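Local coordinates for LbaCas13a H328A (C2c2) (Lachnospiraceae bacterium NK4A179, PDB 5WLH), which binds a precursor CRISPR RNA as a Cas13a (C2c2) nuclease and, guided by it, probably recognises target RNA and cuts RNA with a preference for A, at residues A275-F280 with M399-F404; F403-I408 with D439-Y443; R301-L305 with G392-D396. All coordinates share one frame; numbering follows the deposited sequence.

Contact 1 (A275-F280 with M399-F404). With nucleotides of chain B.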
loop_
_atom_site.group_PDB
_atom_site.type_symbol
_atom_site.label_atom_id
_atom_site.label_comp_id
_atom_site.label_asym_id
_atom_site.label_seq_id
_atom_site.Cartn_x
_atom_site.Cartn_y
_atom_site.Cartn_z
ATOM N N ALA A 275 -4.321 11.123 -33.028
ATOM C CA ALA A 275 -3.474 12.187 -33.562
ATOM C C ALA A 275 -3.096 13.187 -32.478
ATOM O O ALA A 275 -1.961 13.686 -32.450
ATOM C CB ALA A 275 -4.175 12.888 -34.725
ATOM N N GLU A 276 -4.027 13.478 -31.563
ATOM C CA GLU A 276 -3.686 14.346 -30.444
ATOM C C GLU A 276 -2.623 13.697 -29.577
ATOM O O GLU A 276 -1.706 14.370 -29.094
ATOM C CB GLU A 276 -4.934 14.668 -29.628
ATOM C CG GLU A 276 -5.901 15.598 -30.381
ATOM C CD GLU A 276 -7.135 15.953 -29.567
ATOM O OE1 GLU A 276 -7.062 15.893 -28.321
ATOM O OE2 GLU A 276 -8.178 16.296 -30.175
ATOM N N LYS A 277 -2.754 12.387 -29.354
ATOM C CA LYS A 277 -1.789 11.655 -28.540
ATOM C C LYS A 277 -0.411 11.657 -29.192
ATOM O O LYS A 277 0.613 11.885 -28.525
ATOM C CB LYS A 277 -2.286 10.225 -28.344
ATOM C CG LYS A 277 -1.396 9.374 -27.443
ATOM C CD LYS A 277 -1.351 9.928 -26.043
ATOM C CE LYS A 277 -1.185 8.804 -25.016
ATOM N NZ LYS A 277 -2.376 7.907 -24.913
ATOM N N GLU A 278 -0.364 11.404 -30.499
ATOM C CA GLU A 278 0.909 11.504 -31.218
ATOM C C GLU A 278 1.512 12.893 -31.069
ATOM O O GLU A 278 2.734 13.043 -30.987
ATOM C CB GLU A 278 0.713 11.161 -32.694
ATOM C CG GLU A 278 0.445 9.687 -32.992
ATOM C CD GLU A 278 1.692 8.801 -32.955
ATOM O OE1 GLU A 278 2.798 9.293 -32.653
ATOM O OE2 GLU A 278 1.560 7.589 -33.241
ATOM N N ALA A 279 0.671 13.931 -31.039
ATOM C CA ALA A 279 1.198 15.278 -30.888
ATOM C C ALA A 279 1.841 15.445 -29.525
ATOM O O ALA A 279 2.887 16.092 -29.397
ATOM C CB ALA A 279 0.095 16.328 -31.075
ATOM N N PHE A 280 1.235 14.853 -28.494
ATOM C CA PHE A 280 1.813 14.957 -27.166
ATOM C C PHE A 280 3.086 14.128 -27.061
ATOM O O PHE A 280 4.038 14.532 -26.391
ATOM C CB PHE A 280 0.806 14.515 -26.102
ATOM C CG PHE A 280 1.339 14.654 -24.709
ATOM C CD1 PHE A 280 1.490 15.906 -24.140
ATOM C CD2 PHE A 280 1.764 13.543 -24.002
ATOM C CE1 PHE A 280 2.013 16.058 -22.874
ATOM C CE2 PHE A 280 2.295 13.692 -22.726
ATOM C CZ PHE A 280 2.413 14.939 -22.161
ATOM N N MET A 399 -2.979 19.872 -33.142
ATOM C CA MET A 399 -3.401 18.682 -32.415
ATOM C C MET A 399 -2.826 18.656 -31.003
ATOM O O MET A 399 -3.419 18.036 -30.110
ATOM C CB MET A 399 -3.014 17.424 -33.187
ATOM C CG MET A 399 -3.853 17.210 -34.459
ATOM S SD MET A 399 -5.613 17.607 -34.263
ATOM C CE MET A 399 -6.340 15.958 -34.208
ATOM N N LEU A 400 -1.691 19.323 -30.785
ATOM C CA LEU A 400 -1.139 19.415 -29.438
ATOM C C LEU A 400 -1.948 20.381 -28.577
ATOM O O LEU A 400 -2.187 20.113 -27.398
ATOM C CB LEU A 400 0.331 19.831 -29.486
ATOM C CG LEU A 400 1.012 19.943 -28.121
ATOM C CD1 LEU A 400 0.924 18.613 -27.383
ATOM C CD2 LEU A 400 2.466 20.386 -28.263
ATOM N N ASN A 401 -2.378 21.509 -29.142
ATOM C CA ASN A 401 -3.264 22.397 -28.404
ATOM C C ASN A 401 -4.555 21.685 -28.028
ATOM O O ASN A 401 -5.061 21.852 -26.916
ATOM C CB ASN A 401 -3.564 23.645 -29.227
ATOM C CG ASN A 401 -2.321 24.478 -29.503
ATOM O OD1 ASN A 401 -1.468 24.660 -28.624
ATOM N ND2 ASN A 401 -2.211 24.990 -30.731
ATOM N N MET A 402 -5.097 20.890 -28.950
ATOM C CA MET A 402 -6.318 20.152 -28.670
ATOM C C MET A 402 -6.069 19.066 -27.633
ATOM O O MET A 402 -6.926 18.818 -26.779
ATOM C CB MET A 402 -6.883 19.541 -29.950
ATOM C CG MET A 402 -7.532 20.544 -30.908
ATOM S SD MET A 402 -8.871 21.468 -30.125
ATOM C CE MET A 402 -9.988 20.146 -29.749
ATOM N N PHE A 403 -4.912 18.394 -27.694
ATOM C CA PHE A 403 -4.607 17.415 -26.654
ATOM C C PHE A 403 -4.663 18.070 -25.285
ATOM O O PHE A 403 -5.253 17.534 -24.345
ATOM C CB PHE A 403 -3.232 16.784 -26.878
ATOM C CG PHE A 403 -2.900 15.729 -25.861
ATOM C CD1 PHE A 403 -3.389 14.441 -26.013
ATOM C CD2 PHE A 403 -2.152 16.039 -24.728
ATOM C CE1 PHE A 403 -3.119 13.469 -25.057
ATOM C CE2 PHE A 403 -1.872 15.069 -23.770
ATOM C CZ PHE A 403 -2.349 13.781 -23.943
ATOM N N PHE A 404 -4.043 19.236 -25.159
ATOM C CA PHE A 404 -4.006 19.915 -23.879
ATOM C C PHE A 404 -5.391 20.422 -23.485
ATOM O O PHE A 404 -5.787 20.309 -22.323
ATOM C CB PHE A 404 -2.984 21.054 -23.936
ATOM C CG PHE A 404 -1.568 20.601 -23.692
ATOM C CD1 PHE A 404 -1.260 19.802 -22.593
ATOM C CD2 PHE A 404 -0.552 20.936 -24.580
ATOM C CE1 PHE A 404 0.048 19.365 -22.378
ATOM C CE2 PHE A 404 0.761 20.520 -24.355
ATOM C CZ PHE A 404 1.057 19.724 -23.261
ATOM P P C B 12 -5.103 5.295 -24.259
ATOM O OP1 C B 12 -4.219 5.285 -25.465
ATOM O OP2 C B 12 -5.718 6.541 -23.731
ATOM O "O5'" C B 12 -6.275 4.244 -24.458
ATOM C "C5'" C B 12 -6.007 2.976 -25.026
ATOM C "C4'" C B 12 -7.265 2.158 -25.098
ATOM O "O4'" C B 12 -7.708 1.831 -23.758
ATOM C "C3'" C B 12 -8.470 2.872 -25.703
ATOM O "O3'" C B 12 -8.454 2.941 -27.122
ATOM C "C2'" C B 12 -9.618 2.061 -25.144
ATOM O "O2'" C B 12 -9.688 0.809 -25.800
ATOM C "C1'" C B 12 -9.132 1.823 -23.721
ATOM N N1 C B 12 -9.619 2.902 -22.835
ATOM C C2 C B 12 -10.945 2.778 -22.411
ATOM O O2 C B 12 -11.611 1.787 -22.755
ATOM N N3 C B 12 -11.459 3.724 -21.616
ATOM C C4 C B 12 -10.710 4.775 -21.273
ATOM N N4 C B 12 -11.298 5.686 -20.492
ATOM C C5 C B 12 -9.349 4.958 -21.701
ATOM C C6 C B 12 -8.859 3.998 -22.504
#
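Phe280 and Phe403 meet where these two helices cross at 99°, the axes of the short segments 7.8 Å apart. In both residues CG stands anti to the backbone N (chi1 -178° each), which sends each ring toward the other helix. The rings lie nearly parallel but slid apart, with centroids separated by 4.8 Å, so overlap is slight. The slide brings Phe280 CB over the Phe403 face, 3.6 Å from its centroid, as a CH-pi contact, while Phe403 CE2 sits above Phe280 CG. At its edge the Phe280 ring receives Phe404 CZ, 3.8 Å from CE1, and Leu400 CD1 also lies near its plane.

Ala279 lets the backbones come close: its CB is 3.5 Å from Leu400 N and packs on the CB atoms of Met399 and Leu400. Glu276 reaches out in an extended chain across Met399 O, and the bent Met399 side chain brings CE back to Ala275 CB at 3.8 Å. The carboxylate ends over Met402 CB; OE1 lies 3.3 Å from Met402 O, an acceptor it cannot bond, and is satisfied instead by His406 ND1. Lys277 bends past the Phe403 ring and brings NZ to 3.3 Å from OP1 of C12 of chain B. Here is a crossed helix pair closed by an aromatic cluster of Phe280, Phe403 and Phe404, beside the bound crRNA backbone.

Contact 2 (F403-I408 with D439-Y443). With nucleotides of chain B.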
loop_
_atom_site.group_PDB
_atom_site.type_symbol
_atom_site.label_atom_id
_atom_site.label_comp_id
_atom_site.label_asym_id
_atom_site.label_seq_id
_atom_site.Cartn_x
_atom_site.Cartn_y
_atom_site.Cartn_z
ATOM N N PHE A 403 -4.912 18.394 -27.694
ATOM C CA PHE A 403 -4.607 17.415 -26.654
ATOM C C PHE A 403 -4.663 18.070 -25.285
ATOM O O PHE A 403 -5.253 17.534 -24.345
ATOM C CB PHE A 403 -3.232 16.784 -26.878
ATOM C CG PHE A 403 -2.900 15.729 -25.861
ATOM C CD1 PHE A 403 -3.389 14.441 -26.013
ATOM C CD2 PHE A 403 -2.152 16.039 -24.728
ATOM C CE1 PHE A 403 -3.119 13.469 -25.057
ATOM C CE2 PHE A 403 -1.872 15.069 -23.770
ATOM C CZ PHE A 403 -2.349 13.781 -23.943
ATOM N N PHE A 404 -4.043 19.236 -25.159
ATOM C CA PHE A 404 -4.006 19.915 -23.879
ATOM C C PHE A 404 -5.391 20.422 -23.485
ATOM O O PHE A 404 -5.787 20.309 -22.323
ATOM C CB PHE A 404 -2.984 21.054 -23.936
ATOM C CG PHE A 404 -1.568 20.601 -23.692
ATOM C CD1 PHE A 404 -1.260 19.802 -22.593
ATOM C CD2 PHE A 404 -0.552 20.936 -24.580
ATOM C CE1 PHE A 404 0.048 19.365 -22.378
ATOM C CE2 PHE A 404 0.761 20.520 -24.355
ATOM C CZ PHE A 404 1.057 19.724 -23.261
ATOM N N ILE A 405 -6.150 20.972 -24.435
ATOM C CA ILE A 405 -7.496 21.433 -24.088
ATOM C C ILE A 405 -8.354 20.266 -23.605
ATOM O O ILE A 405 -9.139 20.403 -22.656
ATOM C CB ILE A 405 -8.136 22.161 -25.280
ATOM C CG1 ILE A 405 -7.439 23.509 -25.481
ATOM C CG2 ILE A 405 -9.642 22.399 -25.033
ATOM C CD1 ILE A 405 -7.673 24.115 -26.819
ATOM N N HIS A 406 -8.189 19.094 -24.220
ATOM C CA HIS A 406 -8.894 17.903 -23.748
ATOM C C HIS A 406 -8.428 17.486 -22.357
ATOM O O HIS A 406 -9.250 17.060 -21.534
ATOM C CB HIS A 406 -8.715 16.755 -24.733
ATOM C CG HIS A 406 -9.678 16.800 -25.880
ATOM N ND1 HIS A 406 -9.278 16.680 -27.193
ATOM C CD2 HIS A 406 -11.022 16.964 -25.908
ATOM C CE1 HIS A 406 -10.337 16.765 -27.981
ATOM N NE2 HIS A 406 -11.409 16.931 -27.225
ATOM N N ARG A 407 -7.112 17.558 -22.087
ATOM C CA ARG A 407 -6.621 17.319 -20.729
ATOM C C ARG A 407 -7.237 18.300 -19.742
ATOM O O ARG A 407 -7.616 17.916 -18.629
ATOM C CB ARG A 407 -5.088 17.441 -20.655
ATOM C CG ARG A 407 -4.294 16.381 -21.391
ATOM C CD ARG A 407 -4.633 14.969 -20.919
ATOM N NE ARG A 407 -4.456 14.792 -19.479
ATOM C CZ ARG A 407 -4.892 13.720 -18.831
ATOM N NH1 ARG A 407 -5.505 12.754 -19.515
ATOM N NH2 ARG A 407 -4.703 13.605 -17.525
ATOM N N ILE A 408 -7.292 19.584 -20.112
ATOM C CA ILE A 408 -7.836 20.598 -19.210
ATOM C C ILE A 408 -9.289 20.284 -18.893
ATOM O O ILE A 408 -9.715 20.319 -17.733
ATOM C CB ILE A 408 -7.705 22.002 -19.828
ATOM C CG1 ILE A 408 -6.239 22.402 -19.958
ATOM C CG2 ILE A 408 -8.399 23.015 -18.928
ATOM C CD1 ILE A 408 -6.022 23.678 -20.803
ATOM N N ASP A 439 -2.125 19.720 -12.870
ATOM C CA ASP A 439 -2.592 18.482 -13.494
ATOM C C ASP A 439 -1.893 18.242 -14.829
ATOM O O ASP A 439 -1.522 17.103 -15.158
ATOM C CB ASP A 439 -4.115 18.585 -13.666
ATOM C CG ASP A 439 -4.797 17.276 -13.989
ATOM O OD1 ASP A 439 -4.146 16.194 -14.063
ATOM O OD2 ASP A 439 -6.047 17.347 -14.162
ATOM N N LEU A 440 -1.688 19.310 -15.609
ATOM C CA LEU A 440 -0.959 19.175 -16.864
ATOM C C LEU A 440 0.493 18.811 -16.607
ATOM O O LEU A 440 1.068 17.971 -17.309
ATOM C CB LEU A 440 -1.030 20.483 -17.654
ATOM C CG LEU A 440 -2.424 20.869 -18.138
ATOM C CD1 LEU A 440 -2.332 22.047 -19.106
ATOM C CD2 LEU A 440 -3.131 19.700 -18.791
ATOM N N ILE A 441 1.109 19.468 -15.632
ATOM C CA ILE A 441 2.488 19.148 -15.295
ATOM C C ILE A 441 2.572 17.723 -14.757
ATOM O O ILE A 441 3.498 16.973 -15.081
ATOM C CB ILE A 441 3.023 20.189 -14.303
ATOM C CG1 ILE A 441 3.125 21.553 -15.010
ATOM C CG2 ILE A 441 4.375 19.788 -13.767
ATOM C CD1 ILE A 441 3.384 22.684 -14.033
ATOM N N ASN A 442 1.569 17.316 -13.978
ATOM C CA ASN A 442 1.502 15.936 -13.504
ATOM C C ASN A 442 1.540 14.960 -14.667
ATOM O O ASN A 442 2.257 13.951 -14.639
ATOM C CB ASN A 442 0.224 15.723 -12.705
ATOM C CG ASN A 442 0.110 14.306 -12.176
ATOM O OD1 ASN A 442 0.722 13.987 -11.175
ATOM N ND2 ASN A 442 -0.678 13.461 -12.852
ATOM N N TYR A 443 0.747 15.243 -15.701
ATOM C CA TYR A 443 0.651 14.327 -16.822
ATOM C C TYR A 443 1.998 14.176 -17.512
ATOM O O TYR A 443 2.415 13.060 -17.831
ATOM C CB TYR A 443 -0.421 14.822 -17.795
ATOM C CG TYR A 443 -0.805 13.799 -18.828
ATOM C CD1 TYR A 443 -1.652 12.744 -18.512
ATOM C CD2 TYR A 443 -0.303 13.877 -20.122
ATOM C CE1 TYR A 443 -1.991 11.792 -19.462
ATOM C CE2 TYR A 443 -0.645 12.933 -21.073
ATOM C CZ TYR A 443 -1.488 11.903 -20.745
ATOM O OH TYR A 443 -1.824 10.980 -21.713
ATOM P P G B 15 -18.430 9.066 -30.719
ATOM O OP1 G B 15 -19.715 8.899 -31.461
ATOM O OP2 G B 15 -17.142 8.763 -31.403
ATOM O "O5'" G B 15 -18.342 10.523 -30.115
ATOM C "C5'" G B 15 -19.454 11.070 -29.429
ATOM C "C4'" G B 15 -19.054 12.245 -28.585
ATOM O "O4'" G B 15 -18.093 11.832 -27.581
ATOM C "C3'" G B 15 -18.370 13.390 -29.310
ATOM O "O3'" G B 15 -19.320 14.230 -29.947
ATOM C "C2'" G B 15 -17.615 14.078 -28.184
ATOM O "O2'" G B 15 -18.504 14.877 -27.417
ATOM C "C1'" G B 15 -17.190 12.882 -27.326
ATOM N N9 G B 15 -15.828 12.432 -27.660
ATOM C C8 G B 15 -15.472 11.576 -28.677
ATOM N N7 G B 15 -14.182 11.376 -28.754
ATOM C C5 G B 15 -13.661 12.151 -27.729
ATOM C C6 G B 15 -12.317 12.331 -27.330
ATOM O O6 G B 15 -11.313 11.813 -27.833
ATOM N N1 G B 15 -12.211 13.206 -26.258
ATOM C C2 G B 15 -13.274 13.813 -25.635
ATOM N N2 G B 15 -12.978 14.618 -24.606
ATOM N N3 G B 15 -14.539 13.652 -25.997
ATOM C C4 G B 15 -14.659 12.817 -27.047
ATOM P P C B 11 -3.695 8.233 -19.794
ATOM O OP1 C B 11 -2.695 8.707 -20.757
ATOM O OP2 C B 11 -5.036 8.885 -19.734
ATOM O "O5'" C B 11 -4.001 6.713 -20.065
ATOM C "C5'" C B 11 -2.976 5.834 -20.496
ATOM C "C4'" C B 11 -3.548 4.489 -20.814
ATOM O "O4'" C B 11 -4.180 3.918 -19.639
ATOM C "C3'" C B 11 -4.663 4.483 -21.839
ATOM O "O3'" C B 11 -4.188 4.598 -23.147
ATOM C "C2'" C B 11 -5.336 3.158 -21.556
ATOM O "O2'" C B 11 -4.477 2.104 -21.965
ATOM C "C1'" C B 11 -5.318 3.168 -20.035
ATOM N N1 C B 11 -6.518 3.798 -19.445
ATOM C C2 C B 11 -7.677 3.039 -19.336
ATOM O O2 C B 11 -7.681 1.873 -19.790
ATOM N N3 C B 11 -8.756 3.589 -18.754
ATOM C C4 C B 11 -8.702 4.844 -18.284
ATOM N N4 C B 11 -9.797 5.358 -17.711
ATOM C C5 C B 11 -7.522 5.641 -18.383
ATOM C C6 C B 11 -6.460 5.078 -18.967
HETATM O O HOH W 1 -2.614 14.048 -14.920
HETATM O O HOH W 2 -3.436 16.413 -17.239
HETATM O O HOH W 3 -6.137 16.479 -16.781
#
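Arg407 and Leu440 mark the nearest backbone approach, with CA atoms 7.1 Å apart, where two helices cross with 119° between their N-to-C directions. The axes stay 10.6 Å from each other, leaving room for long side chains and ordered water. No hydrogen bond joins the two segments directly.

Arg407 curls back on itself, with chi1, chi2 and chi3 all near -60°, and this fold lays its guanidinium flat on one face of Tyr443, centres 4.0 Å apart. Its CD stands almost squarely over the ring as well. On the polar side, water 2 accepts from NE at 2.9 Å and may give a weak bond to Asp439 O; water 1 accepts from Asn442 ND2 and, weakly, from Arg407 NH2, and can donate to Asp439 OD1. The Arg407 and Asp439 charges stay too far apart for a salt bridge; NH2 pairs with an RNA phosphate, and Asp439 with Lys414. Beyond the arginine, Tyr443 OH donates to OP1 of C11 of chain B at 2.6 Å, so one tyrosine carries the guanidinium on its face and a phosphate at its edge. The positive charge on its face probably polarises the phenol and makes its OH a better donor to the phosphate.

The Phe403 ring meets Tyr443 obliquely, planes at 48°, with Tyr443 CE2 near the Phe403 plane and 3.4 Å from Phe403 CZ. Leu440 packs with CD2 against Arg407 CB at 3.5 Å and CD1 against Ile408 CG1. N1 of G15 of chain B lies over one face of the His406 ring, toward the rim. Helix 292-311 packs on Phe404, Ile408 and Leu440, helix 357-388 receives Ile405, and helix 268-287 touches both Phe403 and Tyr443.

Contact 3 (R301-L305 with G392-D396)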
loop_
_atom_site.group_PDB
_atom_site.type_symbol
_atom_site.label_atom_id
_atom_site.label_comp_id
_atom_site.label_asym_id
_atom_site.label_seq_id
_atom_site.Cartn_x
_atom_site.Cartn_y
_atom_site.Cartn_z
ATOM N N ARG A 301 3.752 28.221 -23.490
ATOM C CA ARG A 301 2.643 27.972 -24.399
ATOM C C ARG A 301 1.569 27.132 -23.731
ATOM O O ARG A 301 0.371 27.369 -23.922
ATOM C CB ARG A 301 3.135 27.285 -25.667
ATOM C CG ARG A 301 4.019 28.223 -26.534
ATOM C CD ARG A 301 4.730 27.458 -27.620
ATOM N NE ARG A 301 5.849 28.259 -28.120
ATOM C CZ ARG A 301 5.708 29.263 -28.982
ATOM N NH1 ARG A 301 4.507 29.564 -29.443
ATOM N NH2 ARG A 301 6.765 29.955 -29.396
ATOM N N MET A 302 1.980 26.135 -22.949
ATOM C CA MET A 302 0.994 25.348 -22.212
ATOM C C MET A 302 0.288 26.204 -21.166
ATOM O O MET A 302 -0.926 26.076 -20.966
ATOM C CB MET A 302 1.681 24.146 -21.558
ATOM C CG MET A 302 0.714 23.140 -21.002
ATOM S SD MET A 302 1.586 21.714 -20.282
ATOM C CE MET A 302 2.138 22.416 -18.744
ATOM N N ARG A 303 1.025 27.108 -20.511
ATOM C CA ARG A 303 0.404 28.014 -19.555
ATOM C C ARG A 303 -0.631 28.905 -20.233
ATOM O O ARG A 303 -1.702 29.159 -19.669
ATOM C CB ARG A 303 1.475 28.859 -18.869
ATOM C CG ARG A 303 0.948 29.835 -17.845
ATOM C CD ARG A 303 0.317 29.106 -16.660
ATOM N NE ARG A 303 -0.513 30.008 -15.870
ATOM C CZ ARG A 303 -1.186 29.651 -14.784
ATOM N NH1 ARG A 303 -1.125 28.393 -14.343
ATOM N NH2 ARG A 303 -1.932 30.554 -14.149
ATOM N N ARG A 304 -0.326 29.395 -21.439
ATOM C CA ARG A 304 -1.292 30.231 -22.154
ATOM C C ARG A 304 -2.571 29.460 -22.456
ATOM O O ARG A 304 -3.671 30.026 -22.427
ATOM C CB ARG A 304 -0.674 30.768 -23.446
ATOM C CG ARG A 304 0.327 31.873 -23.196
ATOM C CD ARG A 304 0.591 32.658 -24.472
ATOM N NE ARG A 304 1.766 33.512 -24.342
ATOM C CZ ARG A 304 2.978 33.159 -24.743
ATOM N NH1 ARG A 304 3.165 31.965 -25.297
ATOM N NH2 ARG A 304 3.997 33.998 -24.599
ATOM N N LEU A 305 -2.455 28.165 -22.754
ATOM C CA LEU A 305 -3.661 27.377 -22.972
ATOM C C LEU A 305 -4.518 27.333 -21.714
ATOM O O LEU A 305 -5.749 27.418 -21.792
ATOM C CB LEU A 305 -3.310 25.964 -23.415
ATOM C CG LEU A 305 -2.769 25.855 -24.837
ATOM C CD1 LEU A 305 -2.335 24.424 -25.124
ATOM C CD2 LEU A 305 -3.819 26.274 -25.841
ATOM N N GLY A 392 1.216 32.211 -32.513
ATOM C CA GLY A 392 2.379 32.123 -31.657
ATOM C C GLY A 392 2.105 32.047 -30.172
ATOM O O GLY A 392 3.056 31.888 -29.394
ATOM N N ARG A 393 0.846 32.175 -29.748
ATOM C CA ARG A 393 0.520 32.114 -28.327
ATOM C C ARG A 393 0.661 30.699 -27.794
ATOM O O ARG A 393 1.162 30.494 -26.686
ATOM C CB ARG A 393 -0.914 32.579 -28.092
ATOM C CG ARG A 393 -1.088 34.071 -27.951
ATOM C CD ARG A 393 -2.558 34.433 -27.970
ATOM N NE ARG A 393 -2.745 35.866 -28.157
ATOM C CZ ARG A 393 -2.867 36.452 -29.342
ATOM N NH1 ARG A 393 -2.826 35.730 -30.458
ATOM N NH2 ARG A 393 -3.030 37.762 -29.407
ATOM N N TYR A 394 0.160 29.725 -28.548
ATOM C CA TYR A 394 0.053 28.339 -28.142
ATOM C C TYR A 394 1.046 27.537 -28.975
ATOM O O TYR A 394 2.010 28.101 -29.524
ATOM C CB TYR A 394 -1.405 27.892 -28.297
ATOM C CG TYR A 394 -2.374 28.950 -27.793
ATOM C CD1 TYR A 394 -2.383 29.328 -26.459
ATOM C CD2 TYR A 394 -3.253 29.595 -28.666
ATOM C CE1 TYR A 394 -3.250 30.315 -25.989
ATOM C CE2 TYR A 394 -4.117 30.576 -28.215
ATOM C CZ TYR A 394 -4.110 30.933 -26.879
ATOM O OH TYR A 394 -4.968 31.901 -26.415
ATOM N N PHE A 395 0.819 26.234 -29.090
ATOM C CA PHE A 395 1.729 25.433 -29.890
ATOM C C PHE A 395 1.385 25.543 -31.371
ATOM O O PHE A 395 0.223 25.743 -31.753
ATOM C CB PHE A 395 1.707 23.981 -29.412
ATOM C CG PHE A 395 2.195 23.822 -27.995
ATOM C CD1 PHE A 395 3.548 23.827 -27.703
ATOM C CD2 PHE A 395 1.292 23.718 -26.945
ATOM C CE1 PHE A 395 3.989 23.698 -26.379
ATOM C CE2 PHE A 395 1.722 23.589 -25.645
ATOM C CZ PHE A 395 3.076 23.582 -25.354
ATOM N N ASP A 396 2.424 25.451 -32.212
ATOM C CA ASP A 396 2.203 25.419 -33.658
ATOM C C ASP A 396 1.349 24.228 -34.065
ATOM O O ASP A 396 0.606 24.302 -35.045
ATOM C CB ASP A 396 3.527 25.352 -34.423
ATOM C CG ASP A 396 4.409 26.570 -34.212
ATOM O OD1 ASP A 396 3.943 27.576 -33.631
ATOM O OD2 ASP A 396 5.584 26.512 -34.644
#
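Arg301 and Arg304, one turn apart on their helix, each put NH1 onto a backbone carbonyl of the facing loop. Arg304 NH1 donates to Arg393 O at 2.8 Å, the oxygen lying somewhat out of the guanidinium plane. Arg301 NH1 donates to Tyr394 O at 2.9 Å, with an angle of 151° at the hydrogen and the acceptor close to the guanidinium plane; Gly392 O also comes within 2.7 Å of the same nitrogen. The Arg301 chain runs extended from CG to NE across the loop, and its NE makes a salt bridge to Asp297. Arg304 NH2 has a weak second bond, to Glu323 O.

Two successive carbonyls of an irregular segment are thus gripped by arginines of a helix, which ties the connection between helices 357-388 and 398-417 to helix 292-311.

Packing surrounds these bonds. Arg301 CB sits over the face of Phe395, 3.8 Å from the ring centroid, as a CH-pi contact, and Leu305 CD1 lies at that ring's edge. Tyr394 comes in beside the helix, its CE1 3.6 Å from Arg304 CB, with the carbonyl oxygen of Arg304 near the ring plane. Leu305 CD2 presses on Tyr394 CD1 at 3.4 Å. Met302 CB touches Phe395 CZ, while the end of its side chain runs on to Phe404 and to helix 429-458.

In the fold
From the N terminus, helix 268-287 supplies the first half of contact 1 and helix 292-311, next in the chain, the first half of contact 3. After helix 357-388 the loop 392-396 returns to close contact 3, and helix 398-417 then closes contact 1 around it, so contact 3 is nested inside contact 1. Contact 2 opens at Phe403 and Phe404, where contact 1 ends, and is closed by helix 429-458. Helix 398-417 is the common element: Asn401 bonds Phe395 O of contact 3, and Phe404 meets Phe395 and Met302. Together they tie four helices together, with contacts 1 and 2 reaching the RNA and contact 3 about 8 Å from it at the nearest atom.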